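Local coordinates for protein dihydroorotase (Campylobacter jejuni subsp. jejuni, PDB 3PNU) that probably catalyses the reversible, zinc-dependent cyclisation of N-carbamoyl-L-aspartate to dihydroorotate in the de novo synthesis of pyrimidines, at residues 28-33 and 52-57; 161-166 and 235-240; 182-187 and 204-209; 285-290 and 351-356. All coordinates share one frame; numbering follows the deposited sequence. Where two conformers were deposited one is given.

Contact 1: residues 28-33 and 52-57; sequences KNPLDM and RDFCAA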
loop_
_atom_site.group_PDB
_atom_site.type_symbol
_atom_site.label_atom_id
_atom_site.label_comp_id
_atom_site.label_asym_id
_atom_site.label_seq_id
_atom_site.Cartn_x
_atom_site.Cartn_y
_atom_site.Cartn_z
ATOM N N LYS A 28 -15.974 -31.474 -9.104
ATOM C CA LYS A 28 -17.231 -31.502 -9.823
ATOM C C LYS A 28 -17.936 -30.140 -9.901
ATOM O O LYS A 28 -18.224 -29.513 -8.884
ATOM C CB LYS A 28 -18.146 -32.541 -9.164
ATOM C CG LYS A 28 -19.578 -32.554 -9.697
ATOM C CD LYS A 28 -20.425 -33.695 -9.105
ATOM C CE LYS A 28 -19.966 -35.056 -9.639
ATOM N NZ LYS A 28 -20.901 -36.179 -9.321
ATOM N N ASN A 29 -18.218 -29.708 -11.124
ATOM C CA ASN A 29 -18.945 -28.466 -11.383
ATOM C C ASN A 29 -18.427 -27.225 -10.627
ATOM O O ASN A 29 -19.177 -26.574 -9.906
ATOM C CB ASN A 29 -20.446 -28.668 -11.084
ATOM C CG ASN A 29 -21.131 -29.642 -12.059
ATOM O OD1 ASN A 29 -20.775 -29.725 -13.233
ATOM N ND2 ASN A 29 -22.135 -30.363 -11.566
ATOM N N PRO A 30 -17.141 -26.903 -10.786
ATOM C CA PRO A 30 -16.601 -25.719 -10.129
ATOM C C PRO A 30 -17.294 -24.451 -10.584
ATOM O O PRO A 30 -17.577 -24.258 -11.772
ATOM C CB PRO A 30 -15.133 -25.686 -10.579
ATOM C CG PRO A 30 -15.067 -26.573 -11.777
ATOM C CD PRO A 30 -16.125 -27.605 -11.581
ATOM N N LEU A 31 -17.560 -23.583 -9.629
ATOM C CA LEU A 31 -18.205 -22.336 -9.925
ATOM C C LEU A 31 -17.324 -21.179 -9.504
ATOM O O LEU A 31 -16.725 -21.217 -8.439
ATOM C CB LEU A 31 -19.531 -22.297 -9.179
ATOM C CG LEU A 31 -20.543 -23.328 -9.688
ATOM C CD1 LEU A 31 -21.695 -23.568 -8.698
ATOM C CD2 LEU A 31 -21.066 -22.886 -11.041
ATOM N N ASP A 32 -17.218 -20.167 -10.361
ATOM C CA ASP A 32 -16.498 -18.952 -10.008
ATOM C C ASP A 32 -17.584 -17.923 -9.813
ATOM O O ASP A 32 -18.133 -17.401 -10.789
ATOM C CB ASP A 32 -15.490 -18.504 -11.074
ATOM C CG ASP A 32 -14.748 -17.196 -10.662
ATOM O OD1 ASP A 32 -15.178 -16.540 -9.684
ATOM O OD2 ASP A 32 -13.746 -16.820 -11.303
ATOM N N MET A 33 -17.907 -17.624 -8.552
ATOM C CA MET A 33 -19.024 -16.690 -8.254
ATOM C C MET A 33 -18.713 -15.192 -8.299
ATOM O O MET A 33 -19.546 -14.376 -7.884
ATOM C CB MET A 33 -19.678 -17.065 -6.926
ATOM C CG MET A 33 -20.140 -18.539 -6.886
ATOM S SD MET A 33 -21.334 -18.978 -8.183
ATOM C CE MET A 33 -22.811 -18.107 -7.664
ATOM N N ARG A 52 -12.794 -22.797 -19.620
ATOM C CA ARG A 52 -12.177 -24.113 -19.647
ATOM C C ARG A 52 -12.175 -24.799 -18.272
ATOM O O ARG A 52 -12.385 -25.999 -18.183
ATOM C CB ARG A 52 -10.737 -23.992 -20.170
ATOM C CG ARG A 52 -9.847 -25.170 -19.803
ATOM C CD ARG A 52 -8.357 -24.831 -19.983
ATOM N NE ARG A 52 -7.546 -25.508 -18.968
ATOM C CZ ARG A 52 -6.222 -25.430 -18.868
ATOM N NH1 ARG A 52 -5.517 -24.722 -19.738
ATOM N NH2 ARG A 52 -5.600 -26.081 -17.896
ATOM N N ASP A 53 -11.944 -24.050 -17.199
ATOM C CA ASP A 53 -11.850 -24.664 -15.855
ATOM C C ASP A 53 -13.138 -24.611 -15.032
ATOM O O ASP A 53 -13.248 -25.287 -14.028
ATOM C CB ASP A 53 -10.687 -24.029 -15.050
ATOM C CG ASP A 53 -9.297 -24.230 -15.719
ATOM O OD1 ASP A 53 -9.248 -24.773 -16.848
ATOM O OD2 ASP A 53 -8.257 -23.844 -15.120
ATOM N N PHE A 54 -14.109 -23.809 -15.454
ATOM C CA PHE A 54 -15.369 -23.681 -14.705
ATOM C C PHE A 54 -16.590 -24.016 -15.543
ATOM O O PHE A 54 -16.589 -23.822 -16.746
ATOM C CB PHE A 54 -15.482 -22.260 -14.099
ATOM C CG PHE A 54 -14.471 -21.997 -13.018
ATOM C CD1 PHE A 54 -14.779 -22.237 -11.692
ATOM C CD2 PHE A 54 -13.196 -21.558 -13.333
ATOM C CE1 PHE A 54 -13.833 -22.028 -10.684
ATOM C CE2 PHE A 54 -12.245 -21.339 -12.332
ATOM C CZ PHE A 54 -12.566 -21.575 -11.010
ATOM N N CYS A 55 -17.629 -24.541 -14.900
ATOM C CA CYS A 55 -18.869 -24.858 -15.616
ATOM C C CYS A 55 -19.765 -23.631 -15.699
ATOM O O CYS A 55 -20.666 -23.571 -16.550
ATOM C CB CYS A 55 -19.623 -26.022 -14.968
ATOM S SG CYS A 55 -20.267 -25.714 -13.338
ATOM N N ALA A 56 -19.509 -22.656 -14.819
ATOM C CA ALA A 56 -20.279 -21.407 -14.777
ATOM C C ALA A 56 -19.570 -20.329 -13.934
ATOM O O ALA A 56 -18.725 -20.633 -13.094
ATOM C CB ALA A 56 -21.710 -21.668 -14.217
ATOM N N ALA A 57 -19.932 -19.071 -14.159
ATOM C CA ALA A 57 -19.326 -17.972 -13.406
ATOM C C ALA A 57 -20.244 -16.777 -13.352
ATOM O O ALA A 57 -20.932 -16.486 -14.328
ATOM C CB ALA A 57 -18.008 -17.585 -14.028
#
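Segments 28-33 and 52-57 come together as the beginnings of two parallel strands, with Asp32 bridged to Ala57 and two backbone bonds between them: Cys55 N to Pro30 O at 3.1 Å and Asp32 N to Ala56 O at 3.2 Å, the second nearly straight at 172°. The Phe54 ring lies against the backbone of 30-32. Over one face of that ring stands Asp32 CB, a CH-pi contact with 4.0 Å to the centroid, while Pro30 CB meets CD1 of Phe54 at 3.6 Å. From CB the Asp32 carboxylate points away from the ring face, its CG anti to the backbone N (chi1 180°), and takes bonds from Ser260 OG and the backbone N of His34, a zinc ligand. With Ala56, Leu31 packs on the other face of the sheet, where Leu31 CD2 lies 3.5 Å from Ala56 CB and 3.7 Å from Cys55 SG. Helix 40-51 completes this beta-alpha-beta unit of the TIM barrel; helix 299-314 packs against Leu31 and Phe54, and helix 285-296 against Asp53 and Phe54.

Contact 2: residues 161-166 and 235-240; sequences FVMDRE and IAKRYE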
loop_
_atom_site.group_PDB
_atom_site.type_symbol
_atom_site.label_atom_id
_atom_site.label_comp_id
_atom_site.label_asym_id
_atom_site.label_seq_id
_atom_site.Cartn_x
_atom_site.Cartn_y
_atom_site.Cartn_z
ATOM N N PHE A 161 -10.562 5.790 5.261
ATOM C CA PHE A 161 -9.183 5.364 5.171
ATOM C C PHE A 161 -9.137 3.942 4.610
ATOM O O PHE A 161 -9.843 3.055 5.088
ATOM C CB PHE A 161 -8.540 5.426 6.554
ATOM C CG PHE A 161 -7.088 5.067 6.565
ATOM C CD1 PHE A 161 -6.150 5.924 6.021
ATOM C CD2 PHE A 161 -6.653 3.889 7.144
ATOM C CE1 PHE A 161 -4.798 5.603 6.027
ATOM C CE2 PHE A 161 -5.308 3.574 7.167
ATOM C CZ PHE A 161 -4.381 4.433 6.605
ATOM N N VAL A 162 -8.269 3.745 3.623
ATOM C CA VAL A 162 -8.159 2.508 2.863
ATOM C C VAL A 162 -8.164 1.194 3.630
ATOM O O VAL A 162 -8.833 0.262 3.217
ATOM C CB VAL A 162 -6.941 2.560 1.870
ATOM C CG1 VAL A 162 -5.625 2.527 2.613
ATOM C CG2 VAL A 162 -7.043 1.410 0.830
ATOM N N MET A 163 -7.473 1.115 4.757
ATOM C CA MET A 163 -7.456 -0.115 5.510
ATOM C C MET A 163 -8.759 -0.372 6.264
ATOM O O MET A 163 -8.982 -1.518 6.723
ATOM C CB MET A 163 -6.314 -0.099 6.516
ATOM C CG MET A 163 -4.953 0.099 5.890
ATOM S SD MET A 163 -4.593 -1.134 4.608
ATOM C CE MET A 163 -4.634 -2.595 5.624
ATOM N N ASP A 164 -9.616 0.654 6.393
ATOM C CA ASP A 164 -10.882 0.520 7.135
ATOM C C ASP A 164 -12.140 0.512 6.256
ATOM O O ASP A 164 -13.254 0.433 6.758
ATOM C CB ASP A 164 -11.054 1.714 8.081
ATOM C CG ASP A 164 -9.934 1.852 9.102
ATOM O OD1 ASP A 164 -9.210 0.882 9.400
ATOM O OD2 ASP A 164 -9.816 2.962 9.644
ATOM N N ARG A 165 -11.978 0.595 4.955
ATOM C CA ARG A 165 -13.134 0.688 4.088
ATOM C C ARG A 165 -14.113 -0.445 4.230
ATOM O O ARG A 165 -15.326 -0.202 4.221
ATOM C CB ARG A 165 -12.713 0.822 2.636
ATOM C CG ARG A 165 -12.044 2.115 2.361
ATOM C CD ARG A 165 -11.537 2.189 0.958
ATOM N NE ARG A 165 -10.946 3.492 0.738
ATOM C CZ ARG A 165 -10.227 3.826 -0.321
ATOM N NH1 ARG A 165 -10.000 2.941 -1.285
ATOM N NH2 ARG A 165 -9.722 5.057 -0.407
ATOM N N GLU A 166 -13.609 -1.670 4.372
ATOM C CA GLU A 166 -14.503 -2.819 4.486
ATOM C C GLU A 166 -15.112 -2.934 5.888
ATOM O O GLU A 166 -16.335 -3.116 6.019
ATOM C CB GLU A 166 -13.830 -4.124 4.078
ATOM C CG GLU A 166 -14.735 -5.325 4.261
ATOM C CD GLU A 166 -14.117 -6.622 3.775
ATOM O OE1 GLU A 166 -14.287 -7.637 4.482
ATOM O OE2 GLU A 166 -13.459 -6.628 2.706
ATOM N N ILE A 235 -8.088 -3.983 -0.561
ATOM C CA ILE A 235 -6.693 -4.216 -0.278
ATOM C C ILE A 235 -6.487 -5.403 0.658
ATOM O O ILE A 235 -7.299 -5.652 1.549
ATOM C CB ILE A 235 -6.082 -2.927 0.368
ATOM C CG1 ILE A 235 -4.567 -3.009 0.411
ATOM C CG2 ILE A 235 -6.687 -2.631 1.775
ATOM C CD1 ILE A 235 -3.953 -3.047 -0.968
ATOM N N ALA A 236 -5.410 -6.146 0.457
ATOM C CA ALA A 236 -5.086 -7.242 1.365
ATOM C C ALA A 236 -4.813 -6.594 2.730
ATOM O O ALA A 236 -4.189 -5.537 2.810
ATOM C CB ALA A 236 -3.887 -8.017 0.891
ATOM N N LYS A 237 -5.242 -7.237 3.801
ATOM C CA LYS A 237 -5.126 -6.636 5.131
ATOM C C LYS A 237 -4.177 -7.360 6.090
ATOM O O LYS A 237 -3.053 -7.671 5.708
ATOM C CB LYS A 237 -6.551 -6.419 5.693
ATOM C CG LYS A 237 -7.343 -5.435 4.770
ATOM C CD LYS A 237 -8.737 -5.220 5.132
ATOM C CE LYS A 237 -9.402 -4.253 4.173
ATOM N NZ LYS A 237 -9.476 -4.741 2.793
ATOM N N ARG A 238 -4.611 -7.620 7.320
ATOM C CA ARG A 238 -3.743 -8.199 8.322
ATOM C C ARG A 238 -3.718 -9.707 8.403
ATOM O O ARG A 238 -4.577 -10.406 7.845
ATOM C CB ARG A 238 -4.134 -7.651 9.702
ATOM C CG ARG A 238 -3.898 -6.169 9.854
ATOM C CD ARG A 238 -4.391 -5.639 11.188
ATOM N NE ARG A 238 -3.989 -4.242 11.330
ATOM C CZ ARG A 238 -2.869 -3.825 11.912
ATOM N NH1 ARG A 238 -2.014 -4.693 12.451
ATOM N NH2 ARG A 238 -2.602 -2.520 11.963
ATOM N N TYR A 239 -2.720 -10.207 9.114
ATOM C CA TYR A 239 -2.542 -11.628 9.295
ATOM C C TYR A 239 -3.782 -12.309 9.886
ATOM O O TYR A 239 -4.176 -13.370 9.427
ATOM C CB TYR A 239 -1.303 -11.880 10.155
ATOM C CG TYR A 239 -0.001 -11.444 9.496
ATOM C CD1 TYR A 239 0.686 -12.305 8.657
ATOM C CD2 TYR A 239 0.539 -10.175 9.720
ATOM C CE1 TYR A 239 1.873 -11.928 8.050
ATOM C CE2 TYR A 239 1.733 -9.786 9.108
ATOM C CZ TYR A 239 2.387 -10.677 8.277
ATOM O OH TYR A 239 3.569 -10.332 7.667
ATOM N N GLU A 240 -4.395 -11.694 10.894
ATOM C CA GLU A 240 -5.587 -12.250 11.522
ATOM C C GLU A 240 -6.796 -12.194 10.589
ATOM O O GLU A 240 -7.725 -13.007 10.704
ATOM C CB GLU A 240 -5.858 -11.657 12.928
ATOM C CG GLU A 240 -5.493 -10.183 13.110
ATOM C CD GLU A 240 -3.998 -9.993 13.405
ATOM O OE1 GLU A 240 -3.443 -10.707 14.271
ATOM O OE2 GLU A 240 -3.386 -9.122 12.776
HETATM O O HOH W 1 -10.760 -2.074 2.359
#
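Val162, which packs on Ile235, also sets its CA over one face of the Arg165 guanidinium, the flat group here, off-centre on that face; NH1 of Arg165 bonds to Gly223 O of the second subunit. Across the contact, Met163 SD lies 3.8 Å from Ile235 CG2, and Val162 CG2 is 4.2 Å from the same methyl. Bends at chi2 and chi3 (-55° and -63°) fold the thioether back, bringing Met163 CE to 4.0 Å from Lys237 CG, the two chains running antiparallel alongside one another. Lys237 then turns at its last torsion (chi4 64°), so that NZ reaches a lone pair of Ile235 O at 2.7 Å. A water accepts from Lys237 NZ at 3.0 Å and donates to Val162 O at 3.1 Å. Thr191 OG1 bonds both Lys237 NZ and Glu166 OE2, which at 4.4 Å are too far apart for an ion pair. The buried ammonium is thus gripped by three oxygens, and the nearby carboxylate would probably favour its charge.

Contact 3: residues 182-187 and 204-209; sequences RLKIVM and NLYATI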
loop_
_atom_site.group_PDB
_atom_site.type_symbol
_atom_site.label_atom_id
_atom_site.label_comp_id
_atom_site.label_asym_id
_atom_site.label_seq_id
_atom_site.Cartn_x
_atom_site.Cartn_y
_atom_site.Cartn_z
ATOM N N ARG A 182 -35.539 -10.945 4.040
ATOM C CA ARG A 182 -35.772 -12.042 3.109
ATOM C C ARG A 182 -34.924 -11.867 1.861
ATOM O O ARG A 182 -35.027 -12.650 0.926
ATOM C CB ARG A 182 -37.257 -12.138 2.737
ATOM C CG ARG A 182 -38.176 -12.334 3.950
ATOM C CD ARG A 182 -39.654 -12.332 3.561
ATOM N NE ARG A 182 -40.009 -11.184 2.720
ATOM C CZ ARG A 182 -40.274 -9.949 3.155
ATOM N NH1 ARG A 182 -40.207 -9.644 4.453
ATOM N NH2 ARG A 182 -40.589 -9.001 2.270
ATOM N N LEU A 183 -34.094 -10.830 1.839
ATOM C CA LEU A 183 -33.207 -10.586 0.704
ATOM C C LEU A 183 -31.879 -11.333 0.911
ATOM O O LEU A 183 -31.327 -11.326 2.007
ATOM C CB LEU A 183 -32.919 -9.096 0.601
ATOM C CG LEU A 183 -32.046 -8.561 -0.542
ATOM C CD1 LEU A 183 -32.669 -8.804 -1.933
ATOM C CD2 LEU A 183 -31.818 -7.089 -0.352
ATOM N N LYS A 184 -31.375 -11.993 -0.120
ATOM C CA LYS A 184 -30.068 -12.605 -0.020
ATOM C C LYS A 184 -29.077 -11.507 -0.338
ATOM O O LYS A 184 -29.156 -10.863 -1.393
ATOM C CB LYS A 184 -29.890 -13.776 -0.981
ATOM C CG LYS A 184 -30.624 -15.005 -0.542
ATOM C CD LYS A 184 -30.454 -16.133 -1.553
ATOM C CE LYS A 184 -31.348 -17.283 -1.190
ATOM N NZ LYS A 184 -31.578 -18.138 -2.365
ATOM N N ILE A 185 -28.158 -11.285 0.589
ATOM C CA ILE A 185 -27.162 -10.256 0.446
ATOM C C ILE A 185 -25.804 -10.927 0.477
ATOM O O ILE A 185 -25.407 -11.501 1.498
ATOM C CB ILE A 185 -27.268 -9.216 1.577
ATOM C CG1 ILE A 185 -28.677 -8.605 1.619
ATOM C CG2 ILE A 185 -26.232 -8.143 1.402
ATOM C CD1 ILE A 185 -28.935 -7.629 2.779
ATOM N N VAL A 186 -25.096 -10.868 -0.644
ATOM C CA VAL A 186 -23.783 -11.493 -0.730
ATOM C C VAL A 186 -22.686 -10.445 -0.605
ATOM O O VAL A 186 -22.565 -9.549 -1.437
ATOM C CB VAL A 186 -23.603 -12.295 -2.040
ATOM C CG1 VAL A 186 -22.267 -13.057 -2.032
ATOM C CG2 VAL A 186 -24.756 -13.261 -2.203
ATOM N N MET A 187 -21.921 -10.557 0.479
ATOM C CA MET A 187 -20.790 -9.687 0.735
ATOM C C MET A 187 -19.651 -10.201 -0.157
ATOM O O MET A 187 -18.991 -11.183 0.180
ATOM C CB MET A 187 -20.395 -9.774 2.219
ATOM C CG MET A 187 -21.529 -9.408 3.189
ATOM S SD MET A 187 -21.053 -9.333 4.930
ATOM C CE MET A 187 -20.506 -11.007 5.210
ATOM N N ASN A 204 -29.552 -14.041 6.279
ATOM C CA ASN A 204 -29.551 -13.622 4.893
ATOM C C ASN A 204 -28.203 -13.068 4.372
ATOM O O ASN A 204 -28.127 -12.575 3.234
ATOM C CB ASN A 204 -30.689 -12.648 4.629
ATOM C CG ASN A 204 -30.677 -11.447 5.542
ATOM O OD1 ASN A 204 -30.268 -11.525 6.716
ATOM N ND2 ASN A 204 -31.160 -10.320 5.019
ATOM N N LEU A 205 -27.146 -13.156 5.191
ATOM C CA LEU A 205 -25.823 -12.735 4.751
ATOM C C LEU A 205 -25.021 -13.929 4.260
ATOM O O LEU A 205 -25.001 -14.979 4.904
ATOM C CB LEU A 205 -25.050 -12.015 5.852
ATOM C CG LEU A 205 -25.453 -10.582 6.150
ATOM C CD1 LEU A 205 -24.564 -10.069 7.296
ATOM C CD2 LEU A 205 -25.315 -9.711 4.910
ATOM N N TYR A 206 -24.367 -13.740 3.112
ATOM C CA TYR A 206 -23.533 -14.745 2.499
ATOM C C TYR A 206 -22.253 -14.041 2.087
ATOM O O TYR A 206 -22.144 -12.830 2.246
ATOM C CB TYR A 206 -24.235 -15.352 1.274
ATOM C CG TYR A 206 -25.548 -16.052 1.602
ATOM C CD1 TYR A 206 -25.570 -17.390 1.954
ATOM C CD2 TYR A 206 -26.750 -15.373 1.566
ATOM C CE1 TYR A 206 -26.743 -18.023 2.267
ATOM C CE2 TYR A 206 -27.944 -16.015 1.862
ATOM C CZ TYR A 206 -27.926 -17.333 2.215
ATOM O OH TYR A 206 -29.093 -17.985 2.523
ATOM N N ALA A 207 -21.285 -14.783 1.552
ATOM C CA ALA A 207 -20.036 -14.160 1.131
ATOM C C ALA A 207 -19.269 -14.953 0.085
ATOM O O ALA A 207 -19.437 -16.169 -0.048
ATOM C CB ALA A 207 -19.143 -13.918 2.356
ATOM N N THR A 208 -18.434 -14.251 -0.672
ATOM C CA THR A 208 -17.550 -14.896 -1.611
ATOM C C THR A 208 -16.145 -14.537 -1.144
ATOM O O THR A 208 -15.947 -13.473 -0.560
ATOM C CB THR A 208 -17.762 -14.468 -3.069
ATOM O OG1 THR A 208 -17.405 -13.092 -3.254
ATOM C CG2 THR A 208 -19.203 -14.694 -3.511
ATOM N N ILE A 209 -15.190 -15.437 -1.361
ATOM C CA ILE A 209 -13.787 -15.202 -1.021
ATOM C C ILE A 209 -12.888 -15.512 -2.236
ATOM O O ILE A 209 -13.134 -16.482 -2.976
ATOM C CB ILE A 209 -13.318 -16.056 0.150
ATOM C CG1 ILE A 209 -14.144 -15.766 1.392
ATOM C CG2 ILE A 209 -11.871 -15.752 0.435
ATOM C CD1 ILE A 209 -13.781 -16.624 2.565
#
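A beta-alpha-beta crossover of the TIM barrel, made of strand 185-187, helix 193-201 and strand 205-209, brings segments 182-187 and 204-209 side by side as parallel neighbours, their short axes crossing at -34°. The backbone bonds alternate from one strand to the other: Ile185 N donates to Asn204 O, Tyr206 N to Ile185 O, Met187 N to Tyr206 O at 2.9 Å, and Thr208 N to Met187 O. The pairing is prolonged at its start by a side chain, because Asn204 ND2 bonds Leu183 O at 3.2 Å, close to its own amide plane. Ile185, Met187, Leu205 and Ala207 share one face of the sheet. There Leu205 CD2 comes 3.9 Å from Ile185 CB and 4.2 Å from Met187 CG, and helices 170-179 and 193-201 cover the group. Val186 and Tyr206 occupy the opposite face, Val186 CG2 lying 4.1 Å from Tyr206 CB. At the end nearer the metals, Thr208 OG1 bonds Glu188 OE1 and the backbone N of the zinc ligand His189, consistent with a second-shell place for this hydroxyl. Val186 CG1, anti to the backbone N (chi1 -174°), reaches forward to meet Thr208 CG2 at 3.8 Å.

Contact 4: residues 285-290 and 351-356; sequences ILPVLA and EILKFQ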
loop_
_atom_site.group_PDB
_atom_site.type_symbol
_atom_site.label_atom_id
_atom_site.label_comp_id
_atom_site.label_asym_id
_atom_site.label_seq_id
_atom_site.Cartn_x
_atom_site.Cartn_y
_atom_site.Cartn_z
ATOM N N ILE A 285 -6.285 -20.668 -10.768
ATOM C CA ILE A 285 -7.156 -20.927 -9.592
ATOM C C ILE A 285 -7.211 -22.358 -9.099
ATOM O O ILE A 285 -6.894 -22.644 -7.939
ATOM C CB ILE A 285 -8.618 -20.530 -9.873
ATOM C CG1 ILE A 285 -8.744 -19.026 -10.085
ATOM C CG2 ILE A 285 -9.507 -20.977 -8.711
ATOM C CD1 ILE A 285 -10.015 -18.605 -10.773
ATOM N N LEU A 286 -7.634 -23.264 -9.975
ATOM C CA LEU A 286 -7.799 -24.655 -9.572
ATOM C C LEU A 286 -6.546 -25.283 -9.013
ATOM O O LEU A 286 -6.574 -25.842 -7.907
ATOM C CB LEU A 286 -8.369 -25.498 -10.719
ATOM C CG LEU A 286 -9.805 -25.125 -11.082
ATOM C CD1 LEU A 286 -10.280 -25.998 -12.239
ATOM C CD2 LEU A 286 -10.707 -25.271 -9.854
ATOM N N PRO A 287 -5.441 -25.198 -9.753
ATOM C CA PRO A 287 -4.249 -25.844 -9.193
ATOM C C PRO A 287 -3.795 -25.192 -7.874
ATOM O O PRO A 287 -3.480 -25.908 -6.899
ATOM C CB PRO A 287 -3.203 -25.717 -10.318
ATOM C CG PRO A 287 -3.776 -24.735 -11.319
ATOM C CD PRO A 287 -5.247 -24.705 -11.131
ATOM N N VAL A 288 -3.803 -23.854 -7.821
ATOM C CA VAL A 288 -3.389 -23.171 -6.596
ATOM C C VAL A 288 -4.316 -23.594 -5.454
ATOM O O VAL A 288 -3.835 -23.965 -4.382
ATOM C CB VAL A 288 -3.336 -21.630 -6.744
ATOM C CG1 VAL A 288 -2.794 -21.000 -5.446
ATOM C CG2 VAL A 288 -2.469 -21.222 -7.955
ATOM N N LEU A 289 -5.634 -23.580 -5.692
ATOM C CA LEU A 289 -6.599 -24.028 -4.664
ATOM C C LEU A 289 -6.372 -25.484 -4.266
ATOM O O LEU A 289 -6.469 -25.853 -3.085
ATOM C CB LEU A 289 -8.053 -23.860 -5.126
ATOM C CG LEU A 289 -8.691 -22.462 -5.042
ATOM C CD1 LEU A 289 -10.091 -22.482 -5.630
ATOM C CD2 LEU A 289 -8.731 -21.959 -3.610
ATOM N N ALA A 290 -6.091 -26.317 -5.260
ATOM C CA ALA A 290 -5.830 -27.727 -4.999
ATOM C C ALA A 290 -4.675 -27.864 -3.986
ATOM O O ALA A 290 -4.809 -28.537 -2.969
ATOM C CB ALA A 290 -5.514 -28.453 -6.307
ATOM N N GLU A 351 5.667 -18.521 -11.916
ATOM C CA GLU A 351 5.750 -19.437 -10.784
ATOM C C GLU A 351 5.583 -20.900 -11.217
ATOM O O GLU A 351 5.003 -21.188 -12.279
ATOM C CB GLU A 351 4.685 -19.069 -9.742
ATOM C CG GLU A 351 4.963 -17.779 -8.982
ATOM C CD GLU A 351 6.082 -17.940 -7.948
ATOM O OE1 GLU A 351 6.021 -18.899 -7.144
ATOM O OE2 GLU A 351 7.005 -17.096 -7.920
ATOM N N ILE A 352 6.102 -21.814 -10.389
ATOM C CA ILE A 352 5.998 -23.253 -10.647
ATOM C C ILE A 352 4.992 -23.890 -9.698
ATOM O O ILE A 352 5.247 -24.066 -8.498
ATOM C CB ILE A 352 7.375 -23.991 -10.596
ATOM C CG1 ILE A 352 8.160 -23.764 -11.900
ATOM C CG2 ILE A 352 7.186 -25.487 -10.460
ATOM C CD1 ILE A 352 8.517 -22.317 -12.186
ATOM N N LEU A 353 3.843 -24.245 -10.277
ATOM C CA LEU A 353 2.730 -24.843 -9.556
ATOM C C LEU A 353 2.859 -26.357 -9.501
ATOM O O LEU A 353 3.149 -27.005 -10.504
ATOM C CB LEU A 353 1.417 -24.452 -10.244
ATOM C CG LEU A 353 1.182 -22.940 -10.370
ATOM C CD1 LEU A 353 0.015 -22.621 -11.290
ATOM C CD2 LEU A 353 0.984 -22.313 -8.982
ATOM N N LYS A 354 2.631 -26.902 -8.315
ATOM C CA LYS A 354 2.712 -28.334 -8.063
ATOM C C LYS A 354 1.570 -29.163 -8.703
ATOM O O LYS A 354 1.710 -30.381 -8.862
ATOM C CB LYS A 354 2.742 -28.563 -6.545
ATOM C CG LYS A 354 2.710 -30.027 -6.106
ATOM C CD LYS A 354 2.650 -30.153 -4.593
ATOM C CE LYS A 354 2.454 -31.596 -4.172
ATOM N NZ LYS A 354 2.223 -31.713 -2.710
ATOM N N PHE A 355 0.452 -28.522 -9.059
ATOM C CA PHE A 355 -0.691 -29.222 -9.672
ATOM C C PHE A 355 -1.040 -28.691 -11.043
ATOM O O PHE A 355 -0.773 -27.523 -11.370
ATOM C CB PHE A 355 -1.939 -29.134 -8.796
ATOM C CG PHE A 355 -1.916 -30.044 -7.620
ATOM C CD1 PHE A 355 -2.408 -31.327 -7.725
ATOM C CD2 PHE A 355 -1.408 -29.628 -6.410
ATOM C CE1 PHE A 355 -2.389 -32.180 -6.643
ATOM C CE2 PHE A 355 -1.391 -30.476 -5.321
ATOM C CZ PHE A 355 -1.877 -31.750 -5.440
ATOM N N GLN A 356 -1.659 -29.562 -11.837
ATOM C CA GLN A 356 -2.066 -29.213 -13.183
ATOM C C GLN A 356 -3.375 -29.901 -13.570
ATOM O O GLN A 356 -3.767 -30.909 -12.993
ATOM C CB GLN A 356 -0.953 -29.562 -14.185
ATOM C CG GLN A 356 -1.202 -29.061 -15.617
ATOM C CD GLN A 356 -0.021 -29.290 -16.546
ATOM O OE1 GLN A 356 0.922 -30.011 -16.213
ATOM N NE2 GLN A 356 -0.074 -28.679 -17.724
HETATM O O HOH W 2 -0.311 -26.370 -7.159
#
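Helix 285-296 packs here on strand 352-357 of the antiparallel sheet that accompanies the TIM barrel of this amidohydrolase-type enzyme, and segments 285-290 and 351-356 form the join. Apolar contacts make up most of it. Leu353 reaches toward the helix and sets CD2 3.8 Å from Val288 CG2, the two side chains meeting at a slant, while its other methyl, CD1, lies 4.3 Å from Pro287 CG. The ring of Pro287 is turned toward the chain at Phe355, and the CB atoms of Pro287 and Phe355 are 3.9 Å apart. One turn along the helix, Ala290 CB stands over a face of the Phe355 ring, off-centre and 4.1 Å from Phe355 CG; the torsion that holds Phe355 CG beside its backbone N (chi1 -76°) turns the ring to this methyl. Glu291 and Lys294, on the next part of the same helix, also touch the Phe355 side chain. Leu286 and Ala290 also touch strand 323-327, and Trp331 of strand 331-332 touches Leu353. Polar links between helix and strand are indirect, since no hydrogen bond joins the two segments. A water in the plane of the Phe355 ring, at its edge, donates to Pro287 O at 3.2 Å and accepts from Phe355 N at 3.0 Å.

Overall arrangement
Contacts 1 and 3 each pair the two strands of a beta-alpha-beta unit of the same barrel, their centres 19 Å apart, and they touch where Met33 CB meets Thr208 CG2 at 4.2 Å. Both lead to the zinc site: the side chains of Asp32 and Thr208 lie about 9 and 8 Å from a zinc ion. Contact 2 approaches it from the loops, with the Glu166 side chain about 9 Å from a zinc ion, and also faces the second subunit. Contact 4 lies away from the annotated sites yet borders contact 1, where Leu286 CD1 is 3.5 Å from Asp53 CB. Contacts 1 and 2 sit on opposite sides of the chain's centre, 28 Å between their centres.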